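Long-range contacts in Pdx2 protein (Plasmodium falciparum, PDB 2ABW), which hydrolyses glutamine to glutamate and ammonia, the latter channelled to the active site of Pdx1 for pyridoxal 5'-phosphate synthesis: residues S10-F15 with T55-C60; T67-L72 with F110-L115; L115-C120 with R159-D164. All coordinates share one frame; numbering follows the deposited sequence.

Contact 1 of 3, residues S10-F15 with T55-C60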
ATOM      1  N   SER A  10       4.952   2.721 -11.191  0.70 18.27           N
ATOM      2  CA  SER A  10       6.098   1.979 -11.762  0.70 19.56           C
ATOM      3  C   SER A  10       7.382   2.750 -11.955  0.70 20.79           C
ATOM      4  O   SER A  10       8.406   2.178 -12.416  0.70 20.38           O
ATOM      5  CB  SER A  10       5.677   1.362 -13.062  0.70 18.17           C
ATOM      6  OG  SER A  10       5.451   2.344 -14.049  0.70 22.27           O
ATOM      7  N   LEU A  11       7.319   4.015 -11.618  0.70 21.80           N
ATOM      8  CA  LEU A  11       8.430   4.930 -11.844  0.70 23.62           C
ATOM      9  C   LEU A  11       9.720   4.507 -11.140  1.00 25.21           C
ATOM     10  O   LEU A  11      10.802   4.756 -11.672  1.00 25.95           O
ATOM     11  CB  LEU A  11       8.000   6.329 -11.414  1.00 25.14           C
ATOM     12  CG  LEU A  11       6.854   6.912 -12.276  1.00 24.90           C
ATOM     13  CD1 LEU A  11       6.245   8.103 -11.680  1.00 29.35           C
ATOM     14  CD2 LEU A  11       7.283   7.130 -13.698  1.00 30.94           C
ATOM     15  N   GLN A  12       9.600   3.902  -9.960  1.00 27.04           N
ATOM     16  CA  GLN A  12      10.705   3.546  -9.135  1.00 28.79           C
ATOM     17  C   GLN A  12      11.311   2.197  -9.549  1.00 31.30           C
ATOM     18  O   GLN A  12      12.350   1.766  -9.005  1.00 32.54           O
ATOM     19  CB  GLN A  12      10.232   3.484  -7.703  1.00 29.02           C
ATOM     20  CG  GLN A  12       9.270   2.322  -7.377  1.00 29.60           C
ATOM     21  CD  GLN A  12       7.855   2.312  -8.029  1.00 26.51           C
ATOM     22  OE1 GLN A  12       7.239   3.341  -8.363  1.00 26.76           O
ATOM     23  NE2 GLN A  12       7.308   1.103  -8.100  1.00 30.91           N
ATOM     24  N   GLY A  13      10.676   1.502 -10.481  1.00 31.64           N
ATOM     25  CA  GLY A  13      11.210   0.179 -10.884  1.00 32.03           C
ATOM     26  C   GLY A  13      10.821  -0.953  -9.920  1.00 33.41           C
ATOM     27  O   GLY A  13      10.088  -0.759  -8.939  1.00 34.72           O
ATOM     28  N   ASP A  14      11.246  -2.156 -10.257  1.00 33.38           N
ATOM     29  CA  ASP A  14      10.953  -3.343  -9.469  1.00 34.09           C
ATOM     30  C   ASP A  14       9.474  -3.575  -9.214  1.00 31.48           C
ATOM     31  O   ASP A  14       9.081  -4.125  -8.183  1.00 34.96           O
ATOM     32  CB  ASP A  14      11.731  -3.285  -8.153  1.00 35.95           C
ATOM     33  CG  ASP A  14      13.235  -3.511  -8.354  1.00 40.36           C
ATOM     34  OD1 ASP A  14      13.673  -4.234  -9.303  1.00 47.73           O
ATOM     35  OD2 ASP A  14      14.001  -2.968  -7.524  1.00 42.90           O
ATOM     36  N   PHE A  15       8.657  -3.197 -10.184  1.00 28.34           N
ATOM     37  CA  PHE A  15       7.221  -3.212 -10.007  1.00 25.45           C
ATOM     38  C   PHE A  15       6.640  -4.477 -10.634  1.00 22.87           C
ATOM     39  O   PHE A  15       5.482  -4.839 -10.356  1.00 21.38           O
ATOM     40  CB  PHE A  15       6.602  -1.975 -10.666  1.00 25.26           C
ATOM     41  CG  PHE A  15       6.925  -1.861 -12.133  1.00 25.42           C
ATOM     42  CD1 PHE A  15       6.175  -2.545 -13.093  1.00 26.20           C
ATOM     43  CD2 PHE A  15       8.044  -1.147 -12.529  1.00 28.67           C
ATOM     44  CE1 PHE A  15       6.509  -2.462 -14.385  1.00 27.89           C
ATOM     45  CE2 PHE A  15       8.404  -1.075 -13.846  1.00 27.41           C
ATOM     46  CZ  PHE A  15       7.625  -1.711 -14.773  1.00 26.56           C
ATOM     47  N   THR A  55      11.697   7.628  -0.297  1.00 23.32           N
ATOM     48  CA  THR A  55      12.189   8.865  -0.844  1.00 23.25           C
ATOM     49  C   THR A  55      12.308   8.797  -2.366  1.00 23.05           C
ATOM     50  O   THR A  55      12.094   9.795  -3.074  1.00 22.57           O
ATOM     51  CB  THR A  55      13.466   9.341  -0.154  0.60 24.31           C
ATOM     52  OG1 THR A  55      13.129   9.778   1.171  0.60 24.49           O
ATOM     53  CG2 THR A  55      14.030  10.463  -0.900  0.60 22.63           C
ATOM     54  N   THR A  56      12.678   7.631  -2.867  1.00 23.60           N
ATOM     55  CA  THR A  56      12.767   7.447  -4.316  1.00 23.61           C
ATOM     56  C   THR A  56      11.427   7.560  -5.027  1.00 21.28           C
ATOM     57  O   THR A  56      11.341   8.301  -5.973  1.00 21.11           O
ATOM     58  CB  THR A  56      13.328   6.067  -4.671  1.00 24.91           C
ATOM     59  OG1 THR A  56      14.616   5.937  -4.054  1.00 26.68           O
ATOM     60  CG2 THR A  56      13.473   5.931  -6.177  1.00 27.29           C
ATOM     61  N   VAL A  57      10.441   6.898  -4.516  1.00 22.96           N
ATOM     62  CA  VAL A  57       9.098   6.969  -5.102  1.00 21.60           C
ATOM     63  C   VAL A  57       8.604   8.403  -5.034  1.00 21.92           C
ATOM     64  O   VAL A  57       8.134   8.992  -6.001  1.00 22.12           O
ATOM     65  CB  VAL A  57       8.160   6.069  -4.389  1.00 23.72           C
ATOM     66  CG1 VAL A  57       6.727   6.396  -4.794  1.00 23.83           C
ATOM     67  CG2 VAL A  57       8.475   4.564  -4.583  1.00 24.76           C
ATOM     68  N   ARG A  58       8.822   9.080  -3.904  1.00 21.28           N
ATOM     69  CA  ARG A  58       8.349  10.469  -3.816  1.00 20.90           C
ATOM     70  C   ARG A  58       8.998  11.406  -4.803  1.00 21.55           C
ATOM     71  O   ARG A  58       8.384  12.267  -5.378  1.00 22.01           O
ATOM     72  CB  ARG A  58       8.578  11.007  -2.389  1.00 21.08           C
ATOM     73  CG  ARG A  58       8.110  12.411  -2.149  1.00 20.55           C
ATOM     74  CD  ARG A  58       6.599  12.612  -2.432  1.00 22.59           C
ATOM     75  NE  ARG A  58       6.146  13.997  -2.271  1.00 19.87           N
ATOM     76  CZ  ARG A  58       6.202  14.976  -3.168  1.00 18.52           C
ATOM     77  NH1 ARG A  58       6.664  14.810  -4.411  1.00 21.60           N
ATOM     78  NH2 ARG A  58       5.696  16.163  -2.880  1.00 19.67           N
ATOM     79  N   ARG A  59      10.312  11.285  -4.982  1.00 23.29           N
ATOM     80  CA  ARG A  59      11.018  12.096  -5.973  1.00 25.12           C
ATOM     81  C   ARG A  59      10.501  11.826  -7.397  1.00 23.92           C
ATOM     82  O   ARG A  59      10.386  12.741  -8.205  1.00 24.79           O
ATOM     83  CB  ARG A  59      12.479  11.670  -5.897  1.00 24.85           C
ATOM     84  CG  ARG A  59      13.360  12.357  -6.847  1.00 30.12           C
ATOM     85  CD  ARG A  59      14.808  12.202  -6.354  1.00 35.78           C
ATOM     86  NE  ARG A  59      15.030  13.006  -5.148  1.00 42.32           N
ATOM     87  CZ  ARG A  59      15.853  12.697  -4.145  1.00 44.82           C
ATOM     88  NH1 ARG A  59      16.546  11.551  -4.128  1.00 46.21           N
ATOM     89  NH2 ARG A  59      15.988  13.561  -3.142  1.00 47.64           N
ATOM     90  N   CYS A  60      10.168  10.576  -7.671  1.00 25.53           N
ATOM     91  CA  CYS A  60       9.565  10.229  -8.982  1.00 26.73           C
ATOM     92  C   CYS A  60       8.228  10.999  -9.252  1.00 26.95           C
ATOM     93  O   CYS A  60       7.880  11.286 -10.415  1.00 27.11           O
ATOM     94  CB  CYS A  60       9.298   8.733  -9.068  1.00 27.83           C
ATOM     95  SG  CYS A  60      10.838   7.694  -9.180  1.00 32.76           S
TER

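Contact 2 of 3, residues T67-L72 with F110-L115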
ATOM      1  N   THR A  67       3.339  17.527 -10.317  1.00 20.45           N
ATOM      2  CA  THR A  67       2.103  17.279 -11.054  1.00 20.08           C
ATOM      3  C   THR A  67       1.504  15.947 -10.592  1.00 19.53           C
ATOM      4  O   THR A  67       0.321  15.861 -10.267  1.00 19.45           O
ATOM      5  CB  THR A  67       2.310  17.312 -12.594  1.00 21.39           C
ATOM      6  OG1 THR A  67       2.531  18.690 -12.991  1.00 24.07           O
ATOM      7  CG2 THR A  67       1.124  16.780 -13.322  1.00 22.47           C
ATOM      8  N   LEU A  68       2.318  14.914 -10.574  1.00 18.22           N
ATOM      9  CA  LEU A  68       1.746  13.544 -10.191  1.00 17.26           C
ATOM     10  C   LEU A  68       1.454  13.499  -8.722  1.00 16.82           C
ATOM     11  O   LEU A  68       0.449  12.899  -8.312  1.00 15.89           O
ATOM     12  CB  LEU A  68       2.693  12.407 -10.597  1.00 17.59           C
ATOM     13  CG  LEU A  68       2.243  11.014 -10.441  1.00 17.98           C
ATOM     14  CD1 LEU A  68       0.917  10.722 -11.163  1.00 17.18           C
ATOM     15  CD2 LEU A  68       3.368   9.989 -10.885  1.00 20.31           C
ATOM     16  N   TYR A  69       2.297  14.071  -7.861  1.00 15.15           N
ATOM     17  CA  TYR A  69       2.050  14.133  -6.421  1.00 15.75           C
ATOM     18  C   TYR A  69       0.647  14.738  -6.193  1.00 15.54           C
ATOM     19  O   TYR A  69      -0.206  14.196  -5.502  1.00 16.77           O
ATOM     20  CB  TYR A  69       3.065  14.997  -5.729  1.00 17.28           C
ATOM     21  CG  TYR A  69       2.773  15.196  -4.293  1.00 13.68           C
ATOM     22  CD1 TYR A  69       3.030  14.228  -3.329  1.00 16.11           C
ATOM     23  CD2 TYR A  69       2.170  16.348  -3.866  1.00 16.46           C
ATOM     24  CE1 TYR A  69       2.741  14.400  -1.975  1.00 16.47           C
ATOM     25  CE2 TYR A  69       1.791  16.498  -2.508  1.00 16.44           C
ATOM     26  CZ  TYR A  69       2.118  15.581  -1.571  1.00 16.40           C
ATOM     27  OH  TYR A  69       1.754  15.732  -0.233  1.00 16.76           O
ATOM     28  N   ASN A  70       0.414  15.897  -6.800  1.00 15.65           N
ATOM     29  CA  ASN A  70      -0.903  16.602  -6.555  1.00 15.90           C
ATOM     30  C   ASN A  70      -2.044  15.735  -7.093  1.00 15.87           C
ATOM     31  O   ASN A  70      -3.091  15.647  -6.440  1.00 16.29           O
ATOM     32  CB  ASN A  70      -0.906  17.899  -7.221  1.00 15.13           C
ATOM     33  CG  ASN A  70       0.090  18.897  -6.599  1.00 16.59           C
ATOM     34  OD1 ASN A  70       0.310  18.831  -5.444  1.00 22.60           O
ATOM     35  ND2 ASN A  70       0.571  19.838  -7.369  1.00 21.99           N
ATOM     36  N   ALA A  71      -1.845  15.037  -8.212  1.00 14.63           N
ATOM     37  CA  ALA A  71      -2.905  14.173  -8.738  1.00 16.00           C
ATOM     38  C   ALA A  71      -3.164  12.983  -7.812  1.00 15.20           C
ATOM     39  O   ALA A  71      -4.312  12.544  -7.626  1.00 15.48           O
ATOM     40  CB  ALA A  71      -2.585  13.722 -10.192  1.00 16.14           C
ATOM     41  N   LEU A  72      -2.100  12.429  -7.245  1.00 15.51           N
ATOM     42  CA  LEU A  72      -2.224  11.311  -6.259  1.00 15.20           C
ATOM     43  C   LEU A  72      -2.986  11.763  -5.006  1.00 15.56           C
ATOM     44  O   LEU A  72      -3.845  11.083  -4.541  1.00 16.35           O
ATOM     45  CB  LEU A  72      -0.850  10.703  -5.971  1.00 15.45           C
ATOM     46  CG  LEU A  72      -0.234   9.968  -7.139  1.00 17.01           C
ATOM     47  CD1 LEU A  72       1.238   9.636  -6.878  1.00 17.17           C
ATOM     48  CD2 LEU A  72      -0.983   8.661  -7.355  1.00 18.30           C
ATOM     49  N   PHE A 110       5.954  15.579   1.841  1.00 20.16           N
ATOM     50  CA  PHE A 110       6.529  14.255   1.642  1.00 19.96           C
ATOM     51  C   PHE A 110       5.484  13.132   1.453  1.00 19.50           C
ATOM     52  O   PHE A 110       5.530  12.410   0.463  1.00 19.16           O
ATOM     53  CB  PHE A 110       7.419  13.840   2.796  1.00 21.13           C
ATOM     54  CG  PHE A 110       8.120  12.523   2.592  1.00 21.97           C
ATOM     55  CD1 PHE A 110       9.236  12.456   1.753  1.00 25.30           C
ATOM     56  CD2 PHE A 110       7.776  11.384   3.329  1.00 25.53           C
ATOM     57  CE1 PHE A 110       9.920  11.243   1.597  1.00 23.83           C
ATOM     58  CE2 PHE A 110       8.474  10.173   3.180  1.00 24.04           C
ATOM     59  CZ  PHE A 110       9.521  10.113   2.328  1.00 21.95           C
ATOM     60  N   SER A 111       4.621  12.929   2.448  1.00 19.97           N
ATOM     61  CA  SER A 111       3.589  11.937   2.365  1.00 18.71           C
ATOM     62  C   SER A 111       2.401  12.393   1.484  1.00 18.17           C
ATOM     63  O   SER A 111       2.070  13.595   1.400  1.00 18.15           O
ATOM     64  CB  SER A 111       3.028  11.638   3.737  0.60 19.24           C
ATOM     65  OG  SER A 111       2.061  10.605   3.729  0.60 19.03           O
ATOM     66  N   PHE A 112       1.790  11.383   0.865  1.00 15.83           N
ATOM     67  CA  PHE A 112       0.453  11.556   0.185  1.00 16.50           C
ATOM     68  C   PHE A 112      -0.631  11.611   1.208  1.00 17.22           C
ATOM     69  O   PHE A 112      -1.744  12.107   0.898  1.00 18.21           O
ATOM     70  CB  PHE A 112       0.128  10.459  -0.825  1.00 18.06           C
ATOM     71  CG  PHE A 112       1.173  10.159  -1.821  1.00 18.89           C
ATOM     72  CD1 PHE A 112       1.572  11.071  -2.766  1.00 18.94           C
ATOM     73  CD2 PHE A 112       1.709   8.884  -1.901  1.00 20.65           C
ATOM     74  CE1 PHE A 112       2.536  10.803  -3.712  1.00 21.28           C
ATOM     75  CE2 PHE A 112       2.637   8.604  -2.803  1.00 21.48           C
ATOM     76  CZ  PHE A 112       3.106   9.560  -3.737  1.00 19.64           C
ATOM     77  N   GLY A 113      -0.405  11.062   2.399  1.00 18.20           N
ATOM     78  CA  GLY A 113      -1.470  10.930   3.414  1.00 16.63           C
ATOM     79  C   GLY A 113      -2.466   9.809   3.089  1.00 15.99           C
ATOM     80  O   GLY A 113      -2.356   9.180   2.024  1.00 17.68           O
ATOM     81  N   GLY A 114      -3.395   9.580   4.065  1.00 15.33           N
ATOM     82  CA  GLY A 114      -4.485   8.595   3.831  1.00 15.64           C
ATOM     83  C   GLY A 114      -4.611   7.610   4.998  1.00 16.64           C
ATOM     84  O   GLY A 114      -5.671   7.109   5.274  1.00 18.24           O
ATOM     85  N   LEU A 115      -3.491   7.321   5.652  1.00 16.36           N
ATOM     86  CA  LEU A 115      -3.487   6.501   6.880  1.00 15.38           C
ATOM     87  C   LEU A 115      -3.031   7.356   8.069  1.00 15.36           C
ATOM     88  O   LEU A 115      -1.881   7.859   8.049  1.00 16.14           O
ATOM     89  CB  LEU A 115      -2.519   5.309   6.686  1.00 16.41           C
ATOM     90  CG  LEU A 115      -2.926   4.323   5.585  1.00 17.46           C
ATOM     91  CD1 LEU A 115      -1.824   3.353   5.372  1.00 17.06           C
ATOM     92  CD2 LEU A 115      -4.238   3.698   5.918  1.00 17.65           C
TER

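Contact 3 of 3, residues L115-C120 with R159-D164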
ATOM      1  N   LEU A 115      -3.491   7.321   5.652  1.00 16.36           N
ATOM      2  CA  LEU A 115      -3.487   6.501   6.880  1.00 15.38           C
ATOM      3  C   LEU A 115      -3.031   7.356   8.069  1.00 15.36           C
ATOM      4  O   LEU A 115      -1.881   7.859   8.049  1.00 16.14           O
ATOM      5  CB  LEU A 115      -2.519   5.309   6.686  1.00 16.41           C
ATOM      6  CG  LEU A 115      -2.926   4.323   5.585  1.00 17.46           C
ATOM      7  CD1 LEU A 115      -1.824   3.353   5.372  1.00 17.06           C
ATOM      8  CD2 LEU A 115      -4.238   3.698   5.918  1.00 17.65           C
ATOM      9  N   ASP A 116      -3.906   7.487   9.028  1.00 16.09           N
ATOM     10  CA  ASP A 116      -3.608   8.307  10.257  1.00 17.92           C
ATOM     11  C   ASP A 116      -2.811   7.450  11.222  1.00 17.13           C
ATOM     12  O   ASP A 116      -3.304   6.984  12.238  1.00 17.68           O
ATOM     13  CB  ASP A 116      -4.825   8.937  10.837  1.00 18.89           C
ATOM     14  CG  ASP A 116      -5.403  10.031   9.904  1.00 24.89           C
ATOM     15  OD1 ASP A 116      -4.663  10.644   9.058  1.00 34.77           O
ATOM     16  OD2 ASP A 116      -6.635  10.178   9.947  1.00 30.11           O
ATOM     17  N   ILE A 117      -1.536   7.263  10.840  1.00 15.62           N
ATOM     18  CA  ILE A 117      -0.597   6.497  11.636  1.00 16.91           C
ATOM     19  C   ILE A 117       0.755   7.194  11.643  1.00 16.97           C
ATOM     20  O   ILE A 117       1.082   8.000  10.829  1.00 16.57           O
ATOM     21  CB  ILE A 117      -0.398   5.083  11.042  1.00 16.72           C
ATOM     22  CG1 ILE A 117       0.301   5.108   9.651  1.00 16.26           C
ATOM     23  CG2 ILE A 117      -1.740   4.349  11.025  1.00 16.33           C
ATOM     24  CD1 ILE A 117       0.378   3.750   8.922  1.00 16.95           C
ATOM     25  N   THR A 118       1.562   6.836  12.640  1.00 15.89           N
ATOM     26  CA  THR A 118       2.967   7.183  12.650  1.00 15.71           C
ATOM     27  C   THR A 118       3.771   5.969  12.317  1.00 16.82           C
ATOM     28  O   THR A 118       3.586   4.872  12.902  1.00 16.25           O
ATOM     29  CB  THR A 118       3.403   7.603  14.073  1.00 17.48           C
ATOM     30  OG1 THR A 118       2.658   8.754  14.473  1.00 17.58           O
ATOM     31  CG2 THR A 118       4.835   7.899  14.194  1.00 15.47           C
ATOM     32  N   ILE A 119       4.613   6.090  11.316  1.00 16.06           N
ATOM     33  CA  ILE A 119       5.404   4.978  10.831  1.00 17.73           C
ATOM     34  C   ILE A 119       6.918   5.330  10.860  1.00 17.05           C
ATOM     35  O   ILE A 119       7.291   6.526  10.652  1.00 17.03           O
ATOM     36  CB  ILE A 119       4.960   4.601   9.444  1.00 16.88           C
ATOM     37  CG1 ILE A 119       5.399   3.195   9.069  1.00 18.46           C
ATOM     38  CG2 ILE A 119       5.462   5.684   8.413  1.00 18.07           C
ATOM     39  CD1 ILE A 119       4.687   2.708   7.772  1.00 19.74           C
ATOM     40  N   CYS A 120       7.758   4.351  11.132  1.00 19.31           N
ATOM     41  CA  CYS A 120       9.202   4.476  11.260  1.00 22.29           C
ATOM     42  C   CYS A 120       9.889   3.628  10.226  1.00 24.94           C
ATOM     43  O   CYS A 120       9.577   2.443  10.044  1.00 22.78           O
ATOM     44  CB  CYS A 120       9.651   3.959  12.600  0.75 21.02           C
ATOM     45  SG  CYS A 120       8.747   4.680  13.863  0.75 25.17           S
ATOM     46  N   ARG A 159       4.295   2.672  14.585  1.00 15.75           N
ATOM     47  CA  ARG A 159       4.512   2.971  15.953  1.00 16.61           C
ATOM     48  C   ARG A 159       3.234   3.435  16.614  1.00 15.94           C
ATOM     49  O   ARG A 159       3.067   3.232  17.840  1.00 16.58           O
ATOM     50  CB  ARG A 159       5.572   4.004  16.109  1.00 16.75           C
ATOM     51  CG  ARG A 159       5.996   4.279  17.568  1.00 19.23           C
ATOM     52  CD  ARG A 159       7.204   5.181  17.655  1.00 19.10           C
ATOM     53  NE  ARG A 159       6.951   6.570  17.301  1.00 18.65           N
ATOM     54  CZ  ARG A 159       6.295   7.429  18.072  1.00 21.13           C
ATOM     55  NH1 ARG A 159       5.694   7.057  19.185  1.00 22.31           N
ATOM     56  NH2 ARG A 159       6.109   8.642  17.646  1.00 21.45           N
ATOM     57  N   GLU A 160       2.391   4.174  15.899  1.00 15.15           N
ATOM     58  CA  GLU A 160       1.173   4.759  16.498  1.00 15.16           C
ATOM     59  C   GLU A 160      -0.011   4.652  15.521  1.00 16.64           C
ATOM     60  O   GLU A 160       0.135   5.006  14.359  1.00 17.90           O
ATOM     61  CB  GLU A 160       1.371   6.235  16.810  1.00 16.79           C
ATOM     62  CG  GLU A 160       2.525   6.548  17.749  1.00 13.72           C
ATOM     63  CD  GLU A 160       2.709   8.047  18.033  1.00 17.85           C
ATOM     64  OE1 GLU A 160       2.506   8.845  17.060  1.00 17.53           O
ATOM     65  OE2 GLU A 160       2.985   8.375  19.205  1.00 19.76           O
ATOM     66  N   ILE A 161      -1.182   4.343  16.070  1.00 16.60           N
ATOM     67  CA  ILE A 161      -2.472   4.532  15.394  1.00 17.43           C
ATOM     68  C   ILE A 161      -3.014   5.856  15.950  1.00 17.83           C
ATOM     69  O   ILE A 161      -3.081   6.021  17.183  1.00 19.87           O
ATOM     70  CB  ILE A 161      -3.405   3.384  15.694  1.00 18.95           C
ATOM     71  CG1 ILE A 161      -2.832   2.042  15.215  1.00 22.39           C
ATOM     72  CG2 ILE A 161      -4.793   3.580  15.072  1.00 17.92           C
ATOM     73  CD1 ILE A 161      -2.419   1.958  13.750  1.00 21.57           C
ATOM     74  N   LEU A 162      -3.501   6.717  15.053  1.00 18.63           N
ATOM     75  CA  LEU A 162      -3.816   8.101  15.430  1.00 19.71           C
ATOM     76  C   LEU A 162      -5.306   8.429  15.322  1.00 22.01           C
ATOM     77  O   LEU A 162      -5.713   9.561  15.601  1.00 24.99           O
ATOM     78  CB  LEU A 162      -2.981   9.079  14.656  1.00 19.60           C
ATOM     79  CG  LEU A 162      -1.469   8.968  14.792  1.00 19.00           C
ATOM     80  CD1 LEU A 162      -0.741   9.832  13.806  1.00 21.98           C
ATOM     81  CD2 LEU A 162      -0.998   9.175  16.227  1.00 20.68           C
ATOM     82  N   SER A 163      -6.127   7.483  14.919  1.00 23.32           N
ATOM     83  CA  SER A 163      -7.575   7.741  14.726  1.00 23.29           C
ATOM     84  C   SER A 163      -8.314   6.480  14.954  1.00 24.46           C
ATOM     85  O   SER A 163      -7.828   5.372  14.625  1.00 22.70           O
ATOM     86  CB  SER A 163      -7.836   8.155  13.284  1.00 24.97           C
ATOM     87  OG  SER A 163      -9.216   8.177  12.971  1.00 25.02           O
ATOM     88  N   ASP A 164      -9.509   6.582  15.547  1.00 24.56           N
ATOM     89  CA  ASP A 164     -10.363   5.408  15.606  1.00 25.07           C
ATOM     90  C   ASP A 164     -10.892   4.938  14.248  1.00 23.32           C
ATOM     91  O   ASP A 164     -11.466   3.820  14.151  1.00 24.11           O
ATOM     92  CB  ASP A 164     -11.602   5.662  16.482  1.00 27.11           C
ATOM     93  CG  ASP A 164     -11.246   5.911  17.934  1.00 33.40           C
ATOM     94  OD1 ASP A 164     -10.455   5.128  18.526  1.00 40.87           O
ATOM     95  OD2 ASP A 164     -11.779   6.891  18.500  1.00 45.28           O
TER

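Contact 1 of 3, residues S10-F15 with T55-C60
In the class I glutamine amidotransferase fold of this glutaminase, the loop that leaves strand 4-9 packs against the short helix 54-60, which begins at Ser54, the last of the glutamine-binding residues Gly52, Glu53 and Ser54. A type I beta turn from Ser10 to Gly13, closed by Gly13 N donating to Ser10 O, presents Leu11 and Gln12 to one side of the helix, where Thr56, Val57 and Cys60 span about one turn. No hydrogen bond is assigned across the interface; it is held by van der Waals packing. Leu11 meets Cys60 near the backbone, CB to CB at 3.6 Å, while Leu11 CD1 reaches past it to Cys60 O at 3.8 Å. Gln12 takes the crowded first torsion, CG between the backbone N and the carbonyl carbon (chi1 69°), and bends again at chi2. Its aliphatic part therefore lies alongside Val57, with Gln12 CG 3.7 Å from Val57 CG2. The same bend turns the amide back to the end of strand 4-9, where Gln12 NE2 donates to Leu9 O, so the polar end is engaged there while the methylenes face the helix. Gln12 also touches Pro50 and Leu11 touches Arg36, whereas Thr56 OG1 makes a weak hydrogen bond to Glu53. The loop linking strand 4-9 to helix 16-23 is thus laid against helix 54-60.

Contact 2 of 3, residues T67-L72 with F110-L115
Tyr69 leaves helix 63-77 with CG anti to the backbone N (chi1 174°), which brings its ring end to the loop before strand 115-120. There the phenol donates a hydrogen bond from Tyr69 OH to Ser111 O at 2.7 Å. The oxygen lies near the plane of the tyrosine ring, at its edge, but the hydroxyl stands above the carbonyl plane, 29° out of it. Phe112 has CG anti to the carbonyl carbon, and its side chain runs past Tyr69 in the opposite direction. The two rings meet rim to rim, neither over the other's face, with planes at 30° and Tyr69 CD1 3.5 Å from Phe112 CE1. Leu72, about one turn further along the helix, crosses the phenylalanine obliquely and sets Leu72 CD1 3.6 Å from Phe112 CE1, so the same ring corner is gripped by two helix residues. Ser111 points away from the helix, and its OG accepts from Gly113 N at 2.8 Å; its one proton has Ser94 O and Leu92 O as possible acceptors. The serine thus closes an ST turn in a loop packed, largely buried, against helix 63-77, with Phe112 also on Ile49 of strand 46-49 and Phe110 beside Ser54 of the glutamine site.

Contact 3 of 3, residues L115-C120 with R159-D164
Thr118 places OG1 anti to its carbonyl carbon (chi1 -61°), and Glu160 does the same with CG (chi1 -58°) before extending through chi2, so the two side chains run alongside each other on one face of the sheet. Their tips meet where Thr118 OG1 donates to Glu160 OE1 at 2.6 Å, using the carboxylate's anti lone pair, the one away from OE2. Beneath them, strand 115-120 pairs antiparallel with strand 157-161. Thr118 and Glu160 form a hydrogen-bonded pair: Thr118 N to Glu160 O is 2.9 Å, whereas the return bond from Glu160 N to Thr118 O is weak. Arg159 N also donates to Thr118 O, at 2.9 Å, so two successive amides converge on one carbonyl in a classic beta bulge. On the other face Ile117 and Ile161, a non-hydrogen-bonded pair, lie side by side, with Ile117 CG2 3.7 Å from Ile161 CD1; Ile117 also touches Ser94, and Ile161 touches Ile182 and Val185 of strand 180-187. Past the strand end, Leu162 N reaches Asp116 O at 2.8 Å, and Leu162 CD1 packs 3.6 Å from Thr118 OG1. Arg159, bent at chi3 (72°), folds its guanidinium over Glu160 CG; NH1 makes a salt bridge to Glu160 OE2 with weak hydrogen-bond geometry, while NH2 pairs with Glu98 of strand 94-98. On the Thr118 and Glu160 face, the buried threonine hydroxyl is thus satisfied by Glu160 and by Asn96 ND2, and the arginine would be expected to stabilise the ionised form of Glu160.

How the contacts relate
Contact 1 closes before contact 2 opens, and contact 3 starts at Leu115, where contact 2 ends; all lie in the glutaminase domain of this PdxT/SNO protein. Contacts 1 and 2 are neighbours, their centres 13 Å apart: helices 54-60 and 63-77 follow one another, Leu11 packs on Leu68, and Arg58 bridges them by a cation-pi interaction with Tyr69. Contact 3 lies about 17 Å from contact 2, centre to centre, yet is tied to it by Leu115, last residue of segment 110-115 and first of strand 115-120. It belongs to the small sheet 94-98, 115-120 and 157-161. Together they connect helix 54-60, which starts at glutamine-binding Ser54, to the strand leading to Arg121, another glutamine-binding residue.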